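Local coordinates for Serine/threonine-protein kinase Tel1 (Chaetomium thermophilum, PDB 6SKY) that probably phosphorylates serine and threonine residues of target proteins with ATP, as an ATM-family kinase that signals DNA damage, at residues D2033-Y2043 and Q2082-L2093; G1638-E1646 and E2113-S2121. All coordinates share one frame; numbering follows the deposited sequence.

Contact 1: D2033-Y2043 and Q2082-L2093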
# COMPACT_ATOMS: atom_id res chain seq x y z
N ASP A 2033 30.23 -16.35 -22.81
CA ASP A 2033 30.38 -14.98 -22.35
C ASP A 2033 29.45 -14.64 -21.20
O ASP A 2033 29.23 -13.45 -20.93
CB ASP A 2033 30.14 -14.02 -23.52
CG ASP A 2033 31.13 -14.23 -24.64
OD1 ASP A 2033 32.28 -14.61 -24.35
OD2 ASP A 2033 30.76 -14.01 -25.81
N SER A 2034 28.90 -15.63 -20.53
CA SER A 2034 27.95 -15.42 -19.44
C SER A 2034 28.68 -15.46 -18.11
O SER A 2034 29.54 -16.32 -17.90
CB SER A 2034 26.85 -16.47 -19.48
OG SER A 2034 25.79 -16.13 -18.62
N TRP A 2035 28.36 -14.53 -17.22
CA TRP A 2035 28.98 -14.53 -15.91
C TRP A 2035 28.44 -15.65 -15.04
O TRP A 2035 29.17 -16.20 -14.20
CB TRP A 2035 28.76 -13.18 -15.23
CG TRP A 2035 27.37 -12.97 -14.79
CD1 TRP A 2035 26.36 -12.44 -15.51
CD2 TRP A 2035 26.82 -13.30 -13.51
NE1 TRP A 2035 25.21 -12.42 -14.76
CE2 TRP A 2035 25.47 -12.94 -13.53
CE3 TRP A 2035 27.35 -13.87 -12.35
CZ2 TRP A 2035 24.64 -13.14 -12.45
CZ3 TRP A 2035 26.53 -14.06 -11.29
CH2 TRP A 2035 25.19 -13.69 -11.33
N ALA A 2036 27.18 -16.02 -15.25
CA ALA A 2036 26.55 -17.07 -14.46
C ALA A 2036 27.22 -18.40 -14.70
O ALA A 2036 27.40 -19.19 -13.77
CB ALA A 2036 25.07 -17.13 -14.77
N VAL A 2037 27.62 -18.66 -15.94
CA VAL A 2037 28.29 -19.92 -16.27
C VAL A 2037 29.67 -19.97 -15.63
O VAL A 2037 30.09 -21.01 -15.12
CB VAL A 2037 28.36 -20.09 -17.79
CG1 VAL A 2037 28.98 -21.40 -18.13
CG2 VAL A 2037 26.99 -20.00 -18.38
N THR A 2038 30.40 -18.86 -15.64
CA THR A 2038 31.71 -18.79 -15.01
C THR A 2038 31.62 -19.09 -13.52
O THR A 2038 32.35 -19.95 -12.99
CB THR A 2038 32.30 -17.41 -15.23
OG1 THR A 2038 32.51 -17.19 -16.63
CG2 THR A 2038 33.61 -17.26 -14.51
N VAL A 2039 30.74 -18.38 -12.83
CA VAL A 2039 30.59 -18.56 -11.40
C VAL A 2039 30.10 -19.98 -11.09
O VAL A 2039 30.55 -20.62 -10.14
CB VAL A 2039 29.65 -17.47 -10.86
CG1 VAL A 2039 28.97 -17.91 -9.62
CG2 VAL A 2039 30.43 -16.22 -10.60
N TYR A 2040 29.19 -20.49 -11.92
CA TYR A 2040 28.68 -21.84 -11.73
C TYR A 2040 29.77 -22.87 -11.86
O TYR A 2040 29.82 -23.83 -11.09
CB TYR A 2040 27.57 -22.12 -12.73
CG TYR A 2040 26.96 -23.47 -12.56
CD1 TYR A 2040 26.12 -23.73 -11.51
CD2 TYR A 2040 27.23 -24.50 -13.45
CE1 TYR A 2040 25.57 -24.96 -11.34
CE2 TYR A 2040 26.68 -25.72 -13.28
CZ TYR A 2040 25.85 -25.95 -12.22
OH TYR A 2040 25.28 -27.17 -12.04
N LYS A 2041 30.65 -22.72 -12.86
CA LYS A 2041 31.72 -23.69 -13.04
C LYS A 2041 32.67 -23.68 -11.86
O LYS A 2041 33.13 -24.74 -11.42
CB LYS A 2041 32.47 -23.43 -14.33
CG LYS A 2041 31.64 -23.70 -15.56
CD LYS A 2041 32.49 -24.14 -16.71
CE LYS A 2041 33.36 -23.02 -17.21
NZ LYS A 2041 32.61 -22.14 -18.13
N ALA A 2042 32.95 -22.50 -11.31
CA ALA A 2042 33.79 -22.45 -10.12
C ALA A 2042 33.15 -23.19 -8.95
O ALA A 2042 33.81 -23.99 -8.27
CB ALA A 2042 34.08 -21.00 -9.74
N TYR A 2043 31.86 -22.95 -8.69
CA TYR A 2043 31.24 -23.62 -7.54
C TYR A 2043 31.05 -25.11 -7.78
O TYR A 2043 31.15 -25.91 -6.84
CB TYR A 2043 29.91 -22.97 -7.19
CG TYR A 2043 30.07 -21.62 -6.58
CD1 TYR A 2043 30.75 -21.45 -5.40
CD2 TYR A 2043 29.54 -20.51 -7.19
CE1 TYR A 2043 30.91 -20.22 -4.86
CE2 TYR A 2043 29.69 -19.27 -6.64
CZ TYR A 2043 30.38 -19.13 -5.49
OH TYR A 2043 30.53 -17.89 -4.95
N GLN A 2082 27.87 -6.63 -14.61
CA GLN A 2082 27.73 -8.05 -14.31
C GLN A 2082 29.07 -8.76 -14.34
O GLN A 2082 29.37 -9.60 -13.48
CB GLN A 2082 26.77 -8.70 -15.29
CG GLN A 2082 25.32 -8.41 -15.02
CD GLN A 2082 24.42 -8.88 -16.14
OE1 GLN A 2082 24.87 -9.49 -17.10
NE2 GLN A 2082 23.14 -8.59 -16.02
N GLN A 2083 29.91 -8.46 -15.34
CA GLN A 2083 31.23 -9.07 -15.40
C GLN A 2083 32.11 -8.64 -14.24
O GLN A 2083 32.85 -9.45 -13.68
CB GLN A 2083 31.91 -8.73 -16.72
CG GLN A 2083 31.14 -9.11 -17.94
CD GLN A 2083 30.98 -10.59 -18.07
OE1 GLN A 2083 31.80 -11.36 -17.60
NE2 GLN A 2083 29.90 -11.00 -18.72
N LEU A 2084 32.05 -7.37 -13.86
CA LEU A 2084 32.83 -6.93 -12.71
C LEU A 2084 32.35 -7.59 -11.42
O LEU A 2084 33.15 -7.91 -10.54
CB LEU A 2084 32.77 -5.41 -12.60
CG LEU A 2084 33.66 -4.68 -13.58
CD1 LEU A 2084 33.33 -3.23 -13.59
CD2 LEU A 2084 35.09 -4.89 -13.19
N GLY A 2085 31.05 -7.82 -11.30
CA GLY A 2085 30.55 -8.54 -10.14
C GLY A 2085 30.94 -10.00 -10.13
O GLY A 2085 31.14 -10.57 -9.06
N ALA A 2086 31.03 -10.62 -11.30
CA ALA A 2086 31.59 -11.96 -11.38
C ALA A 2086 33.03 -12.00 -10.89
O ALA A 2086 33.43 -12.92 -10.18
CB ALA A 2086 31.51 -12.48 -12.81
N LEU A 2087 33.83 -11.01 -11.28
CA LEU A 2087 35.19 -10.91 -10.76
C LEU A 2087 35.20 -10.79 -9.25
O LEU A 2087 36.02 -11.43 -8.57
CB LEU A 2087 35.91 -9.72 -11.38
CG LEU A 2087 36.43 -9.82 -12.81
CD1 LEU A 2087 37.02 -8.51 -13.19
CD2 LEU A 2087 37.45 -10.90 -12.90
N ALA A 2088 34.31 -9.97 -8.69
CA ALA A 2088 34.27 -9.79 -7.24
C ALA A 2088 33.86 -11.08 -6.53
O ALA A 2088 34.42 -11.42 -5.48
CB ALA A 2088 33.31 -8.67 -6.88
N ALA A 2089 32.90 -11.81 -7.09
CA ALA A 2089 32.49 -13.09 -6.52
C ALA A 2089 33.62 -14.11 -6.53
O ALA A 2089 33.87 -14.80 -5.54
CB ALA A 2089 31.29 -13.63 -7.28
N LEU A 2090 34.32 -14.23 -7.67
CA LEU A 2090 35.44 -15.16 -7.74
C LEU A 2090 36.55 -14.77 -6.78
O LEU A 2090 37.22 -15.64 -6.22
CB LEU A 2090 35.97 -15.24 -9.16
CG LEU A 2090 35.10 -15.91 -10.21
CD1 LEU A 2090 35.57 -15.55 -11.57
CD2 LEU A 2090 35.14 -17.39 -10.03
N THR A 2091 36.74 -13.48 -6.55
CA THR A 2091 37.78 -13.05 -5.61
C THR A 2091 37.41 -13.38 -4.17
O THR A 2091 38.27 -13.80 -3.40
CB THR A 2091 38.04 -11.56 -5.78
OG1 THR A 2091 38.46 -11.31 -7.12
CG2 THR A 2091 39.12 -11.11 -4.86
N GLU A 2092 36.14 -13.22 -3.79
CA GLU A 2092 35.75 -13.60 -2.43
C GLU A 2092 35.83 -15.11 -2.22
O GLU A 2092 36.24 -15.59 -1.15
CB GLU A 2092 34.35 -13.10 -2.11
CG GLU A 2092 34.26 -11.58 -1.94
CD GLU A 2092 32.83 -11.08 -1.78
OE1 GLU A 2092 31.92 -11.64 -2.40
OE2 GLU A 2092 32.63 -10.10 -1.02
N LEU A 2093 35.44 -15.88 -3.24
CA LEU A 2093 35.63 -17.33 -3.19
C LEU A 2093 37.10 -17.68 -2.96
O LEU A 2093 37.43 -18.47 -2.08
CB LEU A 2093 35.12 -17.95 -4.49
CG LEU A 2093 35.29 -19.45 -4.71
CD1 LEU A 2093 34.81 -20.21 -3.52
CD2 LEU A 2093 34.52 -19.86 -5.92
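Trp2035 and Ala2086 mark the nearest approach of the two backbones, CA to CA 5.8 Å, where helices 2035-2043 and 2082-2093 run almost parallel, 10° apart, with their axes 9.8 Å from each other at the closest point. Small residues allow this spacing: Ala2086 CB meets Trp2035 CB at 3.7 Å, and one turn on Ala2089 CB approaches Val2039 CG2. With chi1 at 72°, CG of Trp2035 stands between its backbone N and carbonyl carbon, which swings the indole to the side of Gln2082. The extended side chain of Gln2082 crosses the indole at roughly a right angle, its amide tilted 49° from the ring plane and OE1 3.7 Å from Trp2035 CD1. An alanine in its place would lack CG and the amide, and would probably leave CD1 and NE1 of Trp2035 without this cover and the indole freer to turn. The two side chains meet by packing, and the backbone O of Gln2082 accepts a hydrogen bond from Gln2129 NE2 of helix 2124-2143. Gln2083, bent at chi2, folds back to make a weak hydrogen bond from NE2 to Asp2033 O (3.4 Å), just ahead of the N-cap residue Ser2034. Further along, Leu2090 divides its branches, CD1 against Thr2038 CG2 and CD2 against Ala2042 CB at 3.8 Å. Leu2093 CD2 reaches both Ala2042 CB and Tyr2043 CE1, while the Tyr2043 hydroxyl bonds Thr2137. With helix 2052-2070 between them in sequence, the two helices run parallel, as alternate helices do in the TPR-like alpha-solenoid of a FAT domain.

Contact 2: G1638-E1646 and E2113-S2121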
# COMPACT_ATOMS: atom_id res chain seq x y z
N GLY A 1638 38.73 -7.37 -9.29
CA GLY A 1638 37.63 -7.87 -8.50
C GLY A 1638 37.67 -7.39 -7.08
O GLY A 1638 36.64 -7.06 -6.50
N ARG A 1639 38.86 -7.33 -6.49
CA ARG A 1639 38.97 -6.79 -5.14
C ARG A 1639 38.64 -5.30 -5.11
O ARG A 1639 37.99 -4.82 -4.18
CB ARG A 1639 40.36 -7.05 -4.60
CG ARG A 1639 40.50 -6.82 -3.13
CD ARG A 1639 41.87 -7.20 -2.67
NE ARG A 1639 42.24 -8.53 -3.13
CZ ARG A 1639 42.00 -9.64 -2.46
NH1 ARG A 1639 41.39 -9.59 -1.28
NH2 ARG A 1639 42.37 -10.81 -2.95
N SER A 1640 39.04 -4.56 -6.14
CA SER A 1640 38.70 -3.15 -6.21
C SER A 1640 37.19 -2.93 -6.32
O SER A 1640 36.64 -2.02 -5.70
CB SER A 1640 39.42 -2.50 -7.38
OG SER A 1640 38.84 -1.25 -7.70
N PHE A 1641 36.51 -3.75 -7.13
CA PHE A 1641 35.07 -3.58 -7.28
C PHE A 1641 34.32 -4.05 -6.04
O PHE A 1641 33.32 -3.45 -5.65
CB PHE A 1641 34.58 -4.33 -8.51
CG PHE A 1641 33.13 -4.13 -8.82
CD1 PHE A 1641 32.20 -5.04 -8.40
CD2 PHE A 1641 32.71 -3.04 -9.53
CE1 PHE A 1641 30.88 -4.86 -8.69
CE2 PHE A 1641 31.39 -2.86 -9.82
CZ PHE A 1641 30.48 -3.77 -9.40
N ALA A 1642 34.79 -5.12 -5.41
CA ALA A 1642 34.16 -5.57 -4.18
C ALA A 1642 34.40 -4.60 -3.04
O ALA A 1642 33.62 -4.60 -2.08
CB ALA A 1642 34.69 -6.94 -3.79
N ALA A 1643 35.44 -3.78 -3.11
CA ALA A 1643 35.67 -2.80 -2.06
C ALA A 1643 35.06 -1.44 -2.34
O ALA A 1643 34.86 -0.67 -1.41
CB ALA A 1643 37.17 -2.64 -1.82
N SER A 1644 34.76 -1.11 -3.60
CA SER A 1644 34.24 0.22 -3.87
C SER A 1644 32.94 0.18 -4.65
O SER A 1644 32.14 1.12 -4.58
CB SER A 1644 35.26 1.04 -4.65
OG SER A 1644 35.47 0.51 -5.95
N GLY A 1645 32.71 -0.88 -5.42
CA GLY A 1645 31.53 -0.93 -6.23
C GLY A 1645 31.51 0.05 -7.36
O GLY A 1645 30.44 0.37 -7.88
N GLU A 1646 32.67 0.55 -7.76
CA GLU A 1646 32.81 1.56 -8.80
C GLU A 1646 33.63 1.00 -9.96
O GLU A 1646 34.64 0.33 -9.75
CB GLU A 1646 33.47 2.82 -8.26
CG GLU A 1646 32.51 3.75 -7.56
CD GLU A 1646 33.22 4.71 -6.65
OE1 GLU A 1646 34.46 4.77 -6.70
OE2 GLU A 1646 32.53 5.40 -5.86
N GLU A 2113 32.29 -6.81 6.54
CA GLU A 2113 31.60 -5.69 7.18
C GLU A 2113 31.95 -4.35 6.53
O GLU A 2113 31.06 -3.51 6.28
CB GLU A 2113 31.91 -5.68 8.66
CG GLU A 2113 31.49 -6.96 9.35
CD GLU A 2113 32.03 -7.08 10.76
OE1 GLU A 2113 32.16 -8.21 11.25
OE2 GLU A 2113 32.32 -6.03 11.37
N LYS A 2114 33.23 -4.10 6.26
CA LYS A 2114 33.59 -2.84 5.60
C LYS A 2114 32.94 -2.74 4.22
O LYS A 2114 32.43 -1.67 3.82
CB LYS A 2114 35.11 -2.74 5.48
CG LYS A 2114 35.83 -2.95 6.78
CD LYS A 2114 37.29 -3.27 6.54
CE LYS A 2114 37.98 -3.72 7.82
NZ LYS A 2114 39.29 -4.37 7.56
N ARG A 2115 32.95 -3.83 3.46
CA ARG A 2115 32.28 -3.77 2.18
C ARG A 2115 30.79 -3.51 2.34
O ARG A 2115 30.18 -2.88 1.48
CB ARG A 2115 32.55 -5.05 1.41
CG ARG A 2115 34.01 -5.23 1.17
CD ARG A 2115 34.33 -6.58 0.64
NE ARG A 2115 35.73 -6.65 0.28
CZ ARG A 2115 36.33 -7.75 -0.13
NH1 ARG A 2115 37.61 -7.73 -0.45
NH2 ARG A 2115 35.64 -8.88 -0.21
N SER A 2116 30.19 -3.97 3.44
CA SER A 2116 28.79 -3.62 3.70
C SER A 2116 28.63 -2.12 3.82
O SER A 2116 27.62 -1.55 3.38
CB SER A 2116 28.31 -4.29 4.97
OG SER A 2116 28.86 -3.63 6.09
N LYS A 2117 29.60 -1.47 4.46
CA LYS A 2117 29.58 -0.01 4.53
C LYS A 2117 29.46 0.61 3.15
O LYS A 2117 28.68 1.54 2.94
CB LYS A 2117 30.82 0.53 5.23
CG LYS A 2117 31.20 -0.18 6.51
CD LYS A 2117 30.22 0.06 7.64
CE LYS A 2117 30.72 -0.58 8.92
NZ LYS A 2117 29.91 -0.20 10.10
N TRP A 2118 30.24 0.10 2.18
CA TRP A 2118 30.05 0.65 0.82
C TRP A 2118 28.70 0.24 0.24
O TRP A 2118 28.07 1.03 -0.48
CB TRP A 2118 31.20 0.26 -0.14
CG TRP A 2118 31.05 -0.97 -1.05
CD1 TRP A 2118 31.74 -2.13 -0.94
CD2 TRP A 2118 30.20 -1.14 -2.20
NE1 TRP A 2118 31.37 -3.01 -1.91
CE2 TRP A 2118 30.42 -2.42 -2.70
CE3 TRP A 2118 29.27 -0.33 -2.84
CZ2 TRP A 2118 29.75 -2.92 -3.80
CZ3 TRP A 2118 28.60 -0.83 -3.93
CH2 TRP A 2118 28.85 -2.11 -4.40
N MET A 2119 28.22 -0.97 0.55
CA MET A 2119 27.09 -1.56 -0.16
C MET A 2119 25.77 -0.90 0.18
O MET A 2119 24.85 -0.94 -0.63
CB MET A 2119 26.99 -3.04 0.15
CG MET A 2119 27.97 -3.89 -0.55
SD MET A 2119 27.96 -5.56 0.05
CE MET A 2119 29.06 -6.29 -1.12
N MET A 2120 25.65 -0.33 1.38
CA MET A 2120 24.38 0.26 1.79
C MET A 2120 23.82 1.26 0.79
O MET A 2120 22.60 1.37 0.63
CB MET A 2120 24.52 0.94 3.14
CG MET A 2120 24.76 -0.01 4.28
SD MET A 2120 23.36 -1.08 4.60
CE MET A 2120 24.00 -1.99 6.00
N SER A 2121 24.68 2.00 0.09
CA SER A 2121 24.24 3.03 -0.83
C SER A 2121 24.40 2.67 -2.30
O SER A 2121 23.94 3.42 -3.16
CB SER A 2121 24.99 4.34 -0.56
OG SER A 2121 26.05 4.13 0.35
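Trp2118 NE1 donates a hydrogen bond to Ala1642 O at 2.8 Å, bent to 130° at the hydrogen, with the indole nitrogen lying above the carbonyl plane. The same carbonyl oxygen is flanked by the aliphatic part of Arg2115, whose CG lies 3.3 Å from Ala1642 O. The Trp2118 side chain sits as a knob in the hole formed by Phe1641, Ala1642, Ala1643 and Ser1644, in the last turn of helix 1638-1644, which meets helix 2113-2119 at 64°. Gly1645 takes a positive phi as the chain leaves that helix, and its CA sits over the six-membered ring of Trp2118, 3.6 Å from the centroid and 18° off the normal, a CH-pi contact. The absence of a side chain on Gly1645 lets its CA lie directly on the ring. Met2119 CG lies against the opposite face, so the indole is held flat between the turn and its own helix. Arg2115 is extended from CG to NE and carries its guanidinium over Ala1642, with Ala1642 CB above the centre of one face of the guanidinium. Arg2115 NH1 forms a salt bridge with Asp1606. NH1 of Arg1639, 4.3 Å from NH1 of Arg2115, is paired with Asp2095, so the two like charges each have a carboxylate that probably offsets their closeness. The chemistry thus implies a helix C-terminus with a carbonyl satisfied by a tryptophan N-H from a distant part of the chain; the positive charge of the nearby Arg2115 would probably be favourable beside this carbonyl-rich end.

How the contacts relate
The centres of the two contacts lie 16 Å apart, and contact 1 is nested inside the long chain excursion that contact 2 closes. Helix 2077-2097 joins them: one side packs on 2033-2043 in contact 1, while Leu2084 O meets Phe1641 CD1 at 3.7 Å and Ala2088 CB touches Gly1638 O at 3.7 Å. Helix 2102-2119 follows it directly in sequence and supplies Arg2115, whose NH2 makes a weak ion pair with Glu2092 OE2 at 3.3 Å. Both contacts are away from the nucleotide and magnesium ion, although Ser2121 OG hydrogen-bonds Arg2640 NH1, in the kinase domain, linking contact 2 to that part of the chain.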